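Local coordinates for protein condensin complex subunit 3 (PDB 5OQR) that serves as a regulatory subunit of the condensin complex, which is required to convert interphase chromatin into mitotic-like condensed chromosomes, at residues 641-646 / 702-707. Residues are numbered along the deposited sequence; the frame is centred on the assembly and turned at random.
Sequences NQWRIA and LNHNVH
Val-706 and Trp-643 carry this contact, where the N-terminal end of helix 706-717 packs against helix 639-661 in the all-helical HEAT-repeat chain. Val-706 lies near the start of the ninth HEAT repeat (705-743), and helix 639-661 is the helix it packs on. The two methyl groups of Val-706 do different work. CG1 lies anti to the backbone N (chi1 179°) and reaches the helix backbone, 3.4 Å from Gln-642 O. It also meets the methyl of Ala-646, at 3.5 Å from CB. CG2, beside the backbone N, lies 4.0 Å from Trp-643 CE3 and 4.1 Å from Gln-642 CB. Trp-643 meets the other segment with the CE3-CZ3-CH2 side of its six-membered ring. Its CG is anti to the backbone N (chi1 -170°), and the benzo part of the indole ends beside the residues that lead into helix 706-717. There CZ3 approaches His-704 O to 3.3 Å, with the oxygen at the ring edge and near its plane. CZ3 and CH2 also touch His-704 CB, at 3.5 Å from CZ3. No hydrogen bond crosses between the segments; the contact is held by van der Waals packing.

Outside the segments, the Trp-643 ring stacks with the ring of His-709, three residues beyond Val-706 in helix 706-717. Gln-642 NE2 is hydrogen-bonded to Trp-682 O and Asp-684 O, and His-707 NE2 to Leu-680 O and Thr-683 OG1. These bonds join both helices to the end of helix 669-682 and the residues just after it. His-707 ND1 is hydrogen-bonded to Lys-738 N. Asn-705 is the N-cap residue, immediately before Val-706. Its OD1 accepts from Leu-708 N and, more weakly, from His-707 N at 3.0 Å, with a bent N-H...OD1 angle of 121°.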
loop_
_atom_site.group_PDB
_atom_site.type_symbol
_atom_site.label_atom_id
_atom_site.label_comp_id
_atom_site.label_asym_id
_atom_site.label_seq_id
_atom_site.Cartn_x
_atom_site.Cartn_y
_atom_site.Cartn_z
ATOM N N ASN A 641 18.292 -11.337 -14.681
ATOM C CA ASN A 641 18.295 -10.638 -13.401
ATOM C C ASN A 641 18.170 -11.617 -12.244
ATOM O O ASN A 641 18.805 -11.437 -11.200
ATOM C CB ASN A 641 17.165 -9.612 -13.356
ATOM C CG ASN A 641 17.422 -8.423 -14.255
ATOM O OD1 ASN A 641 18.543 -8.204 -14.706
ATOM N ND2 ASN A 641 16.382 -7.643 -14.513
ATOM N N GLN A 642 17.352 -12.658 -12.408
ATOM C CA GLN A 642 17.264 -13.690 -11.381
ATOM C C GLN A 642 18.599 -14.398 -11.209
ATOM O O GLN A 642 18.984 -14.750 -10.090
ATOM C CB GLN A 642 16.163 -14.688 -11.734
ATOM C CG GLN A 642 14.784 -14.064 -11.831
ATOM C CD GLN A 642 13.679 -15.092 -11.966
ATOM O OE1 GLN A 642 13.637 -15.852 -12.928
ATOM N NE2 GLN A 642 12.776 -15.118 -10.996
ATOM N N TRP A 643 19.327 -14.599 -12.310
ATOM C CA TRP A 643 20.630 -15.247 -12.231
ATOM C C TRP A 643 21.607 -14.420 -11.408
ATOM O O TRP A 643 22.346 -14.961 -10.578
ATOM C CB TRP A 643 21.175 -15.482 -13.640
ATOM C CG TRP A 643 22.393 -16.349 -13.693
ATOM C CD1 TRP A 643 23.686 -15.957 -13.522
ATOM C CD2 TRP A 643 22.433 -17.758 -13.947
ATOM N NE1 TRP A 643 24.528 -17.032 -13.649
ATOM C CE2 TRP A 643 23.783 -18.150 -13.911
ATOM C CE3 TRP A 643 21.457 -18.726 -14.199
ATOM C CZ2 TRP A 643 24.183 -19.468 -14.115
ATOM C CZ3 TRP A 643 21.855 -20.029 -14.401
ATOM C CH2 TRP A 643 23.205 -20.389 -14.360
ATOM N N ARG A 644 21.625 -13.104 -11.623
ATOM C CA ARG A 644 22.524 -12.238 -10.866
ATOM C C ARG A 644 22.229 -12.289 -9.374
ATOM O O ARG A 644 23.144 -12.144 -8.557
ATOM C CB ARG A 644 22.411 -10.798 -11.367
ATOM C CG ARG A 644 22.812 -10.599 -12.814
ATOM C CD ARG A 644 22.717 -9.137 -13.205
ATOM N NE ARG A 644 23.011 -8.916 -14.619
ATOM C CZ ARG A 644 22.099 -8.759 -15.573
ATOM N NH1 ARG A 644 20.804 -8.790 -15.289
ATOM N NH2 ARG A 644 22.483 -8.563 -16.826
ATOM N N ILE A 645 20.965 -12.485 -8.998
ATOM C CA ILE A 645 20.609 -12.517 -7.584
ATOM C C ILE A 645 21.065 -13.825 -6.953
ATOM O O ILE A 645 21.548 -13.845 -5.816
ATOM C CB ILE A 645 19.094 -12.293 -7.414
ATOM C CG1 ILE A 645 18.702 -10.923 -7.976
ATOM C CG2 ILE A 645 18.693 -12.394 -5.943
ATOM C CD1 ILE A 645 17.212 -10.700 -8.088
ATOM N N ALA A 646 20.926 -14.937 -7.676
ATOM C CA ALA A 646 21.419 -16.213 -7.173
ATOM C C ALA A 646 22.937 -16.218 -7.061
ATOM O O ALA A 646 23.494 -16.952 -6.239
ATOM C CB ALA A 646 20.946 -17.349 -8.079
ATOM N N LEU A 702 18.939 -24.163 -23.922
ATOM C CA LEU A 702 19.865 -24.381 -22.814
ATOM C C LEU A 702 20.041 -23.058 -22.072
ATOM O O LEU A 702 21.055 -22.372 -22.167
ATOM C CB LEU A 702 21.203 -24.956 -23.259
ATOM C CG LEU A 702 22.029 -25.409 -22.036
ATOM C CD1 LEU A 702 21.234 -26.325 -21.089
ATOM C CD2 LEU A 702 23.304 -26.107 -22.448
ATOM N N ASN A 703 18.980 -22.677 -21.374
ATOM C CA ASN A 703 19.047 -21.750 -20.258
ATOM C C ASN A 703 19.147 -22.580 -18.986
ATOM O O ASN A 703 18.353 -23.505 -18.785
ATOM C CB ASN A 703 17.801 -20.861 -20.212
ATOM C CG ASN A 703 18.083 -19.410 -20.550
ATOM O OD1 ASN A 703 19.225 -19.011 -20.791
ATOM N ND2 ASN A 703 17.022 -18.608 -20.578
ATOM N N HIS A 704 20.118 -22.267 -18.139
ATOM C CA HIS A 704 20.282 -23.018 -16.907
ATOM C C HIS A 704 19.314 -22.503 -15.853
ATOM O O HIS A 704 19.075 -21.298 -15.741
ATOM C CB HIS A 704 21.720 -22.925 -16.409
ATOM C CG HIS A 704 22.721 -23.475 -17.374
ATOM N ND1 HIS A 704 22.867 -24.826 -17.603
ATOM C CD2 HIS A 704 23.611 -22.857 -18.183
ATOM C CE1 HIS A 704 23.812 -25.016 -18.506
ATOM N NE2 HIS A 704 24.279 -23.837 -18.874
ATOM N N ASN A 705 18.735 -23.431 -15.100
ATOM C CA ASN A 705 17.785 -23.075 -14.059
ATOM C C ASN A 705 18.497 -22.318 -12.946
ATOM O O ASN A 705 19.544 -22.750 -12.457
ATOM C CB ASN A 705 17.118 -24.333 -13.512
ATOM C CG ASN A 705 15.984 -24.027 -12.568
ATOM O OD1 ASN A 705 16.162 -24.016 -11.352
ATOM N ND2 ASN A 705 14.803 -23.780 -13.123
ATOM N N VAL A 706 17.924 -21.179 -12.550
ATOM C CA VAL A 706 18.554 -20.346 -11.530
ATOM C C VAL A 706 18.605 -21.080 -10.198
ATOM O O VAL A 706 19.579 -20.966 -9.446
ATOM C CB VAL A 706 17.812 -19.000 -11.405
ATOM C CG1 VAL A 706 18.450 -18.123 -10.333
ATOM C CG2 VAL A 706 17.798 -18.272 -12.737
ATOM N N HIS A 707 17.555 -21.837 -9.879
ATOM C CA HIS A 707 17.512 -22.522 -8.593
ATOM C C HIS A 707 18.496 -23.684 -8.549
ATOM O O HIS A 707 19.132 -23.924 -7.518
ATOM C CB HIS A 707 16.091 -23.000 -8.305
ATOM C CG HIS A 707 15.250 -21.995 -7.581
ATOM N ND1 HIS A 707 13.938 -22.236 -7.237
ATOM C CD2 HIS A 707 15.532 -20.749 -7.133
ATOM C CE1 HIS A 707 13.449 -21.185 -6.605
ATOM N NE2 HIS A 707 14.396 -20.269 -6.530
#